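Local structure of D-glucosaminate-6-phosphate ammonia lyase (Salmonella typhimurium, 7LCE) at residues T22-S27 and A328-K333; E278-S281 and G285-A288; L57-R60 and E65-Y68. The protein belongs to the selenocysteine synthase-like family of fold-type I enzymes and carries covalently bound pyridoxal phosphate. One frame throughout, in Å; residues are numbered along the deposited sequence.

Contact 1 of 3, residues T22-S27 and A328-K333; sequences TILGVS and AIYARK
L24 lays its branched end over one face of the Y330 ring, and I23 adds a looser touch beside it, so that a single aromatic side chain serves as the meeting point between a 3-10 turn and a strand. The main interaction is CH-pi. The methyl CD2 of L24 stands 3.9 Å from the centroid of the Y330 ring, 19° off the ring normal, on the side of CE1 and CZ. Its twin methyl sits nearer the root of the ring, with L24 CD1 3.7 Å from Y330 CD1, and the two branches thus run along the same face. With CG anti to the carbonyl carbon (chi1 -66°), the branched end of L24 is carried out to the ring.

The remaining apolar contact is peripheral: I23 CD1 comes within 4.4 Å of Y330 CE2, at an oblique approach. The polar end of the tyrosine serves another purpose, for Y330 OH is hydrogen-bonded to E46 OE2 of the second subunit. F44 of the second subunit also packs on L24, which places this contact at a subunit interface. Further along, the loop passes beside A212, the neighbour of the cofactor-bearing K213.

Strand 327-331 pairs in parallel with strand 13-17, to which Y330 is tied by backbone bonds with I15 and A17; L24 rests on V14 and N16 of that same strand. Y330 also touches R323 of helix 315-324, whereas I329, turned away from the loop, packs on I356 of helix 352-365.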
ATOM      1  N   THR A  22     -30.089 -10.374  34.735  1.00 70.03           N
ATOM      2  CA  THR A  22     -29.925 -11.261  33.587  1.00 66.00           C
ATOM      3  C   THR A  22     -29.490 -12.663  34.000  1.00 61.72           C
ATOM      4  O   THR A  22     -29.772 -13.628  33.281  1.00 70.57           O
ATOM      5  CB  THR A  22     -28.918 -10.667  32.599  1.00 64.30           C
ATOM      6  OG1 THR A  22     -27.628 -10.592  33.216  1.00 78.45           O
ATOM      7  CG2 THR A  22     -29.355  -9.272  32.165  1.00 72.34           C
ATOM      8  N   ILE A  23     -28.819 -12.806  35.148  1.00 63.70           N
ATOM      9  CA  ILE A  23     -28.360 -14.130  35.569  1.00 73.39           C
ATOM     10  C   ILE A  23     -29.482 -14.993  36.124  1.00 69.71           C
ATOM     11  O   ILE A  23     -29.266 -16.183  36.385  1.00 69.82           O
ATOM     12  CB  ILE A  23     -27.238 -14.047  36.624  1.00 45.76           C
ATOM     13  CG1 ILE A  23     -27.811 -13.692  37.992  1.00 44.02           C
ATOM     14  CG2 ILE A  23     -26.196 -13.024  36.213  1.00 72.31           C
ATOM     15  CD1 ILE A  23     -26.784 -13.703  39.097  1.00 49.54           C
ATOM     16  N   LEU A  24     -30.673 -14.428  36.317  1.00 70.78           N
ATOM     17  CA  LEU A  24     -31.820 -15.170  36.823  1.00 68.08           C
ATOM     18  C   LEU A  24     -32.945 -15.284  35.804  1.00 73.55           C
ATOM     19  O   LEU A  24     -34.052 -15.705  36.160  1.00 71.29           O
ATOM     20  CB  LEU A  24     -32.351 -14.520  38.102  1.00 56.76           C
ATOM     21  CG  LEU A  24     -31.422 -14.565  39.311  1.00 53.48           C
ATOM     22  CD1 LEU A  24     -32.180 -14.166  40.564  1.00 49.96           C
ATOM     23  CD2 LEU A  24     -30.817 -15.953  39.457  1.00 65.27           C
ATOM     24  N   GLY A  25     -32.699 -14.914  34.551  1.00 61.16           N
ATOM     25  CA  GLY A  25     -33.731 -14.922  33.542  1.00 52.76           C
ATOM     26  C   GLY A  25     -34.375 -13.581  33.278  1.00 60.97           C
ATOM     27  O   GLY A  25     -35.423 -13.540  32.621  1.00 72.45           O
ATOM     28  N   VAL A  26     -33.800 -12.494  33.794  1.00 61.16           N
ATOM     29  CA  VAL A  26     -34.272 -11.128  33.577  1.00 67.67           C
ATOM     30  C   VAL A  26     -35.611 -10.901  34.269  1.00 65.76           C
ATOM     31  O   VAL A  26     -35.694 -10.129  35.230  1.00 71.94           O
ATOM     32  CB  VAL A  26     -34.358 -10.776  32.079  1.00 61.77           C
ATOM     33  CG1 VAL A  26     -34.841  -9.349  31.912  1.00 73.26           C
ATOM     34  CG2 VAL A  26     -33.004 -10.965  31.410  1.00 56.59           C
ATOM     35  N   SER A  27     -36.671 -11.556  33.795  1.00 54.80           N
ATOM     36  CA  SER A  27     -38.014 -11.219  34.250  1.00 71.18           C
ATOM     37  C   SER A  27     -38.876 -12.467  34.392  1.00 73.86           C
ATOM     38  O   SER A  27     -38.523 -13.558  33.937  1.00 63.51           O
ATOM     39  CB  SER A  27     -38.686 -10.235  33.289  1.00 78.52           C
ATOM     40  OG  SER A  27     -38.816 -10.802  31.995  1.00 80.47           O
ATOM     41  N   ALA A 328     -32.653 -21.068  46.377  1.00 71.78           N
ATOM     42  CA  ALA A 328     -31.731 -19.978  46.062  1.00 53.60           C
ATOM     43  C   ALA A 328     -32.448 -18.641  46.220  1.00 69.67           C
ATOM     44  O   ALA A 328     -33.337 -18.310  45.429  1.00 83.12           O
ATOM     45  CB  ALA A 328     -31.187 -20.140  44.647  1.00 66.22           C
ATOM     46  N   ILE A 329     -32.060 -17.870  47.233  1.00 61.23           N
ATOM     47  CA  ILE A 329     -32.661 -16.571  47.523  1.00 66.39           C
ATOM     48  C   ILE A 329     -31.642 -15.485  47.201  1.00 64.15           C
ATOM     49  O   ILE A 329     -30.580 -15.410  47.833  1.00 63.22           O
ATOM     50  CB  ILE A 329     -33.131 -16.471  48.981  1.00 79.42           C
ATOM     51  CG1 ILE A 329     -34.228 -17.501  49.262  1.00 57.72           C
ATOM     52  CG2 ILE A 329     -33.619 -15.066  49.287  1.00 62.42           C
ATOM     53  CD1 ILE A 329     -34.431 -17.783  50.730  1.00 61.32           C
ATOM     54  N   TYR A 330     -31.967 -14.645  46.219  1.00 64.17           N
ATOM     55  CA  TYR A 330     -31.081 -13.581  45.755  1.00 68.15           C
ATOM     56  C   TYR A 330     -31.594 -12.246  46.284  1.00 73.81           C
ATOM     57  O   TYR A 330     -32.647 -11.762  45.854  1.00 72.23           O
ATOM     58  CB  TYR A 330     -30.999 -13.576  44.230  1.00 68.36           C
ATOM     59  CG  TYR A 330     -30.214 -14.734  43.653  1.00 56.19           C
ATOM     60  CD1 TYR A 330     -30.812 -15.972  43.450  1.00 50.93           C
ATOM     61  CD2 TYR A 330     -28.877 -14.589  43.309  1.00 57.57           C
ATOM     62  CE1 TYR A 330     -30.097 -17.032  42.923  1.00 67.25           C
ATOM     63  CE2 TYR A 330     -28.154 -15.644  42.781  1.00 55.69           C
ATOM     64  CZ  TYR A 330     -28.768 -16.864  42.590  1.00 68.60           C
ATOM     65  OH  TYR A 330     -28.052 -17.918  42.064  1.00 65.85           O
ATOM     66  N   ALA A 331     -30.852 -11.653  47.213  1.00 68.19           N
ATOM     67  CA  ALA A 331     -31.172 -10.343  47.761  1.00 54.92           C
ATOM     68  C   ALA A 331     -30.250  -9.274  47.183  1.00 72.38           C
ATOM     69  O   ALA A 331     -29.278  -9.564  46.482  1.00 84.29           O
ATOM     70  CB  ALA A 331     -31.069 -10.365  49.287  1.00 66.91           C
ATOM     71  N   ARG A 332     -30.564  -8.015  47.495  1.00 60.93           N
ATOM     72  CA  ARG A 332     -29.727  -6.903  47.064  1.00 68.66           C
ATOM     73  C   ARG A 332     -28.491  -6.843  47.953  1.00 84.71           C
ATOM     74  O   ARG A 332     -28.601  -6.670  49.173  1.00 72.02           O
ATOM     75  CB  ARG A 332     -30.500  -5.587  47.128  1.00 71.46           C
ATOM     76  CG  ARG A 332     -31.536  -5.405  46.032  1.00 82.53           C
ATOM     77  CD  ARG A 332     -32.296  -4.093  46.199  1.00100.75           C
ATOM     78  NE  ARG A 332     -31.451  -2.917  46.027  1.00 97.29           N
ATOM     79  CZ  ARG A 332     -31.244  -2.305  44.870  1.00111.36           C
ATOM     80  NH1 ARG A 332     -31.800  -2.738  43.749  1.00108.31           N
ATOM     81  NH2 ARG A 332     -30.462  -1.229  44.835  1.00 97.61           N
ATOM     82  N   LYS A 333     -27.317  -6.983  47.342  1.00 87.90           N
ATOM     83  CA  LYS A 333     -26.048  -7.012  48.056  1.00 86.62           C
ATOM     84  C   LYS A 333     -25.226  -5.749  47.817  1.00 85.78           C
ATOM     85  O   LYS A 333     -23.996  -5.778  47.903  1.00 97.41           O
ATOM     86  CB  LYS A 333     -25.251  -8.258  47.676  1.00 92.75           C
ATOM     87  CG  LYS A 333     -25.257  -8.581  46.195  1.00 89.76           C
ATOM     88  CD  LYS A 333     -24.585  -9.918  45.938  1.00 93.87           C
ATOM     89  CE  LYS A 333     -23.130  -9.888  46.384  1.00104.58           C
ATOM     90  NZ  LYS A 333     -22.459 -11.207  46.222  1.00106.31           N
TER

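Contact 2 of 3, residues E278-S281 and G285-A288; sequences EAIS and GLYA
S281 and A288 share the hydrogen bond of this contact, a helix side chain gripping the backbone of the strand that follows it. A288 N donates to S281 OG over 3.1 Å and almost straight, with 167° at the hydrogen. The same hydroxyl is bonded to A277 O one turn back in the helix, a place it reaches by lying beside its own backbone N (chi1 -54°), so the serine oxygen links the helix backbone to the strand. A weaker polar touch lies alongside: S281 CA points its hydrogen at L286 O, with 3.4 Å between the carbon and the oxygen.

Apolar packing accompanies the bond on the same strand-facing side of the helix. I280 CG2 meets L286 CD1 at 3.7 Å, and I280 CB lies 3.8 Å from A288 CB, so the isoleucine bears on two alternate strand residues that both point to the helix while Y287 between them points away.

This is a tight helix-to-strand connection, with G285 at a positive phi just before the strand. Strand 286-292 is an outer strand of the antiparallel sheet and pairs with strand 300-306, Y287 bonding to R305; helix 352-365 closes over I280 and L286 through L360.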
ATOM      1  N   GLU A 278     -41.286  -7.080  60.643  1.00 71.80           N
ATOM      2  CA  GLU A 278     -41.345  -7.442  62.055  1.00 77.97           C
ATOM      3  C   GLU A 278     -40.897  -8.880  62.280  1.00 77.59           C
ATOM      4  O   GLU A 278     -40.241  -9.181  63.284  1.00 85.30           O
ATOM      5  CB  GLU A 278     -42.754  -7.215  62.602  1.00 74.11           C
ATOM      6  CG  GLU A 278     -43.128  -5.745  62.735  1.00 76.21           C
ATOM      7  CD  GLU A 278     -44.546  -5.536  63.230  1.00 88.71           C
ATOM      8  OE1 GLU A 278     -44.974  -6.279  64.140  1.00100.85           O
ATOM      9  OE2 GLU A 278     -45.228  -4.623  62.718  1.00 86.48           O
ATOM     10  N   ALA A 279     -41.241  -9.781  61.357  1.00 76.75           N
ATOM     11  CA  ALA A 279     -40.887 -11.187  61.529  1.00 72.17           C
ATOM     12  C   ALA A 279     -39.377 -11.384  61.518  1.00 64.85           C
ATOM     13  O   ALA A 279     -38.840 -12.165  62.312  1.00 73.68           O
ATOM     14  CB  ALA A 279     -41.546 -12.029  60.438  1.00 61.64           C
ATOM     15  N   ILE A 280     -38.677 -10.685  60.623  1.00 66.92           N
ATOM     16  CA  ILE A 280     -37.222 -10.783  60.583  1.00 62.80           C
ATOM     17  C   ILE A 280     -36.607 -10.178  61.841  1.00 81.95           C
ATOM     18  O   ILE A 280     -35.598 -10.677  62.357  1.00 83.15           O
ATOM     19  CB  ILE A 280     -36.678 -10.123  59.301  1.00 53.90           C
ATOM     20  CG1 ILE A 280     -37.286 -10.786  58.062  1.00 56.28           C
ATOM     21  CG2 ILE A 280     -35.159 -10.201  59.251  1.00 68.43           C
ATOM     22  CD1 ILE A 280     -37.002 -10.049  56.770  1.00 54.11           C
ATOM     23  N   SER A 281     -37.204  -9.101  62.362  1.00 75.61           N
ATOM     24  CA  SER A 281     -36.667  -8.463  63.561  1.00 65.47           C
ATOM     25  C   SER A 281     -36.796  -9.356  64.789  1.00 75.18           C
ATOM     26  O   SER A 281     -36.020  -9.212  65.741  1.00 66.95           O
ATOM     27  CB  SER A 281     -37.368  -7.127  63.797  1.00 57.96           C
ATOM     28  OG  SER A 281     -37.280  -6.306  62.646  1.00 74.23           O
ATOM     29  N   GLY A 285     -30.287 -11.226  66.120  1.00 79.31           N
ATOM     30  CA  GLY A 285     -29.224 -10.757  65.257  1.00 87.24           C
ATOM     31  C   GLY A 285     -29.676 -10.074  63.985  1.00 83.66           C
ATOM     32  O   GLY A 285     -28.828  -9.550  63.251  1.00 80.83           O
ATOM     33  N   LEU A 286     -30.972 -10.090  63.683  1.00 77.63           N
ATOM     34  CA  LEU A 286     -31.522  -9.471  62.485  1.00 77.30           C
ATOM     35  C   LEU A 286     -32.461  -8.330  62.852  1.00 76.30           C
ATOM     36  O   LEU A 286     -33.315  -8.484  63.732  1.00 85.44           O
ATOM     37  CB  LEU A 286     -32.270 -10.501  61.637  1.00 74.84           C
ATOM     38  CG  LEU A 286     -31.403 -11.547  60.941  1.00 62.71           C
ATOM     39  CD1 LEU A 286     -32.254 -12.416  60.032  1.00 65.61           C
ATOM     40  CD2 LEU A 286     -30.282 -10.877  60.166  1.00 77.23           C
ATOM     41  N   TYR A 287     -32.292  -7.184  62.193  1.00 79.96           N
ATOM     42  CA  TYR A 287     -33.216  -6.060  62.315  1.00 78.48           C
ATOM     43  C   TYR A 287     -33.642  -5.622  60.921  1.00 82.62           C
ATOM     44  O   TYR A 287     -32.791  -5.321  60.078  1.00 85.10           O
ATOM     45  CB  TYR A 287     -32.614  -4.869  63.065  1.00 70.42           C
ATOM     46  CG  TYR A 287     -33.540  -3.670  63.018  1.00 74.79           C
ATOM     47  CD1 TYR A 287     -34.638  -3.583  63.865  1.00 78.18           C
ATOM     48  CD2 TYR A 287     -33.339  -2.646  62.102  1.00 73.62           C
ATOM     49  CE1 TYR A 287     -35.498  -2.497  63.814  1.00 68.72           C
ATOM     50  CE2 TYR A 287     -34.194  -1.560  62.041  1.00 79.90           C
ATOM     51  CZ  TYR A 287     -35.270  -1.489  62.900  1.00 71.54           C
ATOM     52  OH  TYR A 287     -36.117  -0.405  62.842  1.00 72.67           O
ATOM     53  N   ALA A 288     -34.950  -5.611  60.673  1.00 73.26           N
ATOM     54  CA  ALA A 288     -35.497  -5.264  59.370  1.00 74.04           C
ATOM     55  C   ALA A 288     -36.378  -4.028  59.487  1.00 76.38           C
ATOM     56  O   ALA A 288     -37.135  -3.882  60.451  1.00 75.65           O
ATOM     57  CB  ALA A 288     -36.303  -6.423  58.775  1.00 76.08           C
TER

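Contact 3 of 3, residues L57-R60 and E65-Y68; sequences LVSR and EDSY
S67 meets helix 47-62 with its whole short side chain. Its CB touches V58 CG1, 3.8 Å away, and comes within 3.3 Å of S59 OG. V58 CG1, set anti to its backbone N (chi1 169°), is the branch that meets the serine. One bond further out, S67 OG is hydrogen-bonded to S59 OG at 2.6 Å. S67 OG has another partner in T224 OG1 of the adjacent strand, while S59 OG is also bonded to G55 O one turn back in its helix.

At its root the same serine is held by its predecessor: S67 N donates to D66 OD1 over 2.7 Å, arriving 42° out of the carboxylate plane. The other oxygen, D66 OD2, forms a salt bridge with K234 of helix 227-234. E65 and D66 both face G225 in a classic beta bulge, where strand 66-70 begins its antiparallel pairing with strand 221-225.

The chemistry is that of a chain of hydrogen bonds among buried residues, running from a carbonyl of helix 47-62 through two serines to strand 221-225; one bond joins the two hydroxyls, and each has a further partner. The salt bridge from K234 to OD2 would favour the ionised form of D66 and probably helps fix the carboxylate while OD1 takes the S67 amide.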
ATOM      1  N   LEU A  57     -49.044  -1.288  16.948  1.00 67.64           N
ATOM      2  CA  LEU A  57     -49.516  -1.409  18.322  1.00 73.09           C
ATOM      3  C   LEU A  57     -48.471  -0.922  19.311  1.00 74.20           C
ATOM      4  O   LEU A  57     -48.802  -0.211  20.264  1.00 86.20           O
ATOM      5  CB  LEU A  57     -49.916  -2.852  18.622  1.00 82.44           C
ATOM      6  CG  LEU A  57     -51.073  -3.406  17.789  1.00 71.23           C
ATOM      7  CD1 LEU A  57     -51.353  -4.869  18.122  1.00 65.90           C
ATOM      8  CD2 LEU A  57     -52.302  -2.546  18.000  1.00 82.40           C
ATOM      9  N   VAL A  58     -47.201  -1.261  19.084  1.00 72.36           N
ATOM     10  CA  VAL A  58     -46.143  -0.804  19.980  1.00 69.16           C
ATOM     11  C   VAL A  58     -46.026   0.715  19.945  1.00 82.50           C
ATOM     12  O   VAL A  58     -45.838   1.365  20.982  1.00 74.19           O
ATOM     13  CB  VAL A  58     -44.810  -1.486  19.618  1.00 64.12           C
ATOM     14  CG1 VAL A  58     -43.655  -0.831  20.351  1.00 65.66           C
ATOM     15  CG2 VAL A  58     -44.875  -2.970  19.948  1.00 74.09           C
ATOM     16  N   SER A  59     -46.154   1.305  18.756  1.00 86.40           N
ATOM     17  CA  SER A  59     -46.004   2.747  18.619  1.00 73.42           C
ATOM     18  C   SER A  59     -47.080   3.525  19.362  1.00 79.22           C
ATOM     19  O   SER A  59     -46.848   4.686  19.716  1.00 91.70           O
ATOM     20  CB  SER A  59     -46.006   3.126  17.141  1.00 67.13           C
ATOM     21  OG  SER A  59     -44.937   2.490  16.465  1.00 65.37           O
ATOM     22  N   ARG A  60     -48.244   2.919  19.613  1.00 82.84           N
ATOM     23  CA  ARG A  60     -49.282   3.611  20.373  1.00 82.88           C
ATOM     24  C   ARG A  60     -48.821   3.927  21.789  1.00 83.89           C
ATOM     25  O   ARG A  60     -49.245   4.934  22.369  1.00 85.38           O
ATOM     26  CB  ARG A  60     -50.567   2.782  20.395  1.00 66.82           C
ATOM     27  CG  ARG A  60     -51.212   2.635  19.029  1.00 78.54           C
ATOM     28  CD  ARG A  60     -52.470   1.787  19.079  1.00 78.97           C
ATOM     29  NE  ARG A  60     -52.968   1.500  17.738  1.00110.56           N
ATOM     30  CZ  ARG A  60     -54.012   0.727  17.470  1.00104.92           C
ATOM     31  NH1 ARG A  60     -54.706   0.145  18.435  1.00 87.63           N
ATOM     32  NH2 ARG A  60     -54.365   0.530  16.203  1.00102.90           N
ATOM     33  N   GLU A  65     -43.707   7.261  15.117  1.00 66.58           N
ATOM     34  CA  GLU A  65     -44.395   7.011  13.857  1.00 68.62           C
ATOM     35  C   GLU A  65     -44.536   5.516  13.591  1.00 79.34           C
ATOM     36  O   GLU A  65     -45.610   5.052  13.189  1.00 87.47           O
ATOM     37  CB  GLU A  65     -43.654   7.706  12.716  1.00 77.88           C
ATOM     38  CG  GLU A  65     -43.482   9.203  12.934  1.00 66.08           C
ATOM     39  CD  GLU A  65     -42.671   9.869  11.841  1.00 82.17           C
ATOM     40  OE1 GLU A  65     -41.967   9.147  11.100  1.00 87.78           O
ATOM     41  OE2 GLU A  65     -42.724  11.113  11.732  1.00 79.86           O
ATOM     42  N   ASP A  66     -43.469   4.748  13.805  1.00 67.30           N
ATOM     43  CA  ASP A  66     -43.497   3.310  13.572  1.00 66.70           C
ATOM     44  C   ASP A  66     -42.585   2.630  14.586  1.00 72.35           C
ATOM     45  O   ASP A  66     -41.851   3.285  15.331  1.00 63.79           O
ATOM     46  CB  ASP A  66     -43.090   2.970  12.132  1.00 68.84           C
ATOM     47  CG  ASP A  66     -43.603   1.609  11.679  1.00 83.21           C
ATOM     48  OD1 ASP A  66     -44.232   0.901  12.495  1.00 82.30           O
ATOM     49  OD2 ASP A  66     -43.386   1.251  10.501  1.00 76.09           O
ATOM     50  N   SER A  67     -42.643   1.300  14.608  1.00 70.81           N
ATOM     51  CA  SER A  67     -41.842   0.511  15.534  1.00 63.53           C
ATOM     52  C   SER A  67     -41.511  -0.830  14.897  1.00 55.52           C
ATOM     53  O   SER A  67     -42.172  -1.274  13.954  1.00 78.29           O
ATOM     54  CB  SER A  67     -42.564   0.300  16.872  1.00 70.53           C
ATOM     55  OG  SER A  67     -42.789   1.529  17.541  1.00 67.03           O
ATOM     56  N   TYR A  68     -40.472  -1.473  15.425  1.00 55.83           N
ATOM     57  CA  TYR A  68     -40.034  -2.776  14.944  1.00 51.64           C
ATOM     58  C   TYR A  68     -39.593  -3.609  16.135  1.00 58.75           C
ATOM     59  O   TYR A  68     -38.769  -3.157  16.936  1.00 66.52           O
ATOM     60  CB  TYR A  68     -38.889  -2.639  13.933  1.00 53.44           C
ATOM     61  CG  TYR A  68     -38.335  -3.956  13.435  1.00 56.22           C
ATOM     62  CD1 TYR A  68     -39.095  -4.788  12.622  1.00 62.20           C
ATOM     63  CD2 TYR A  68     -37.050  -4.362  13.765  1.00 59.25           C
ATOM     64  CE1 TYR A  68     -38.593  -5.991  12.162  1.00 49.90           C
ATOM     65  CE2 TYR A  68     -36.539  -5.564  13.308  1.00 63.63           C
ATOM     66  CZ  TYR A  68     -37.315  -6.375  12.507  1.00 61.87           C
ATOM     67  OH  TYR A  68     -36.811  -7.573  12.046  1.00 56.50           O
TER

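In the fold
Read from the N terminus, the chain first lays down 22-27, whose partner comes some 300 residues later. Contact 3 then closes a short loop, bringing the end of helix 47-62 back onto strand 66-70, an outer strand of the mixed sheet that is the core of the large domain. Contact 2 repeats that helix-turn-strand economy far along the chain, at the antiparallel sheet, its centre about 47 Å from that of contact 3. Only when 328-333 arrives is contact 1 complete. Its long loop encloses both local ones, which follow each other in series without crossing, and it ties the loop between strand 13-17 and helix 31-41 to strand 327-331, next to strand 13-17 in the small parallel sheet.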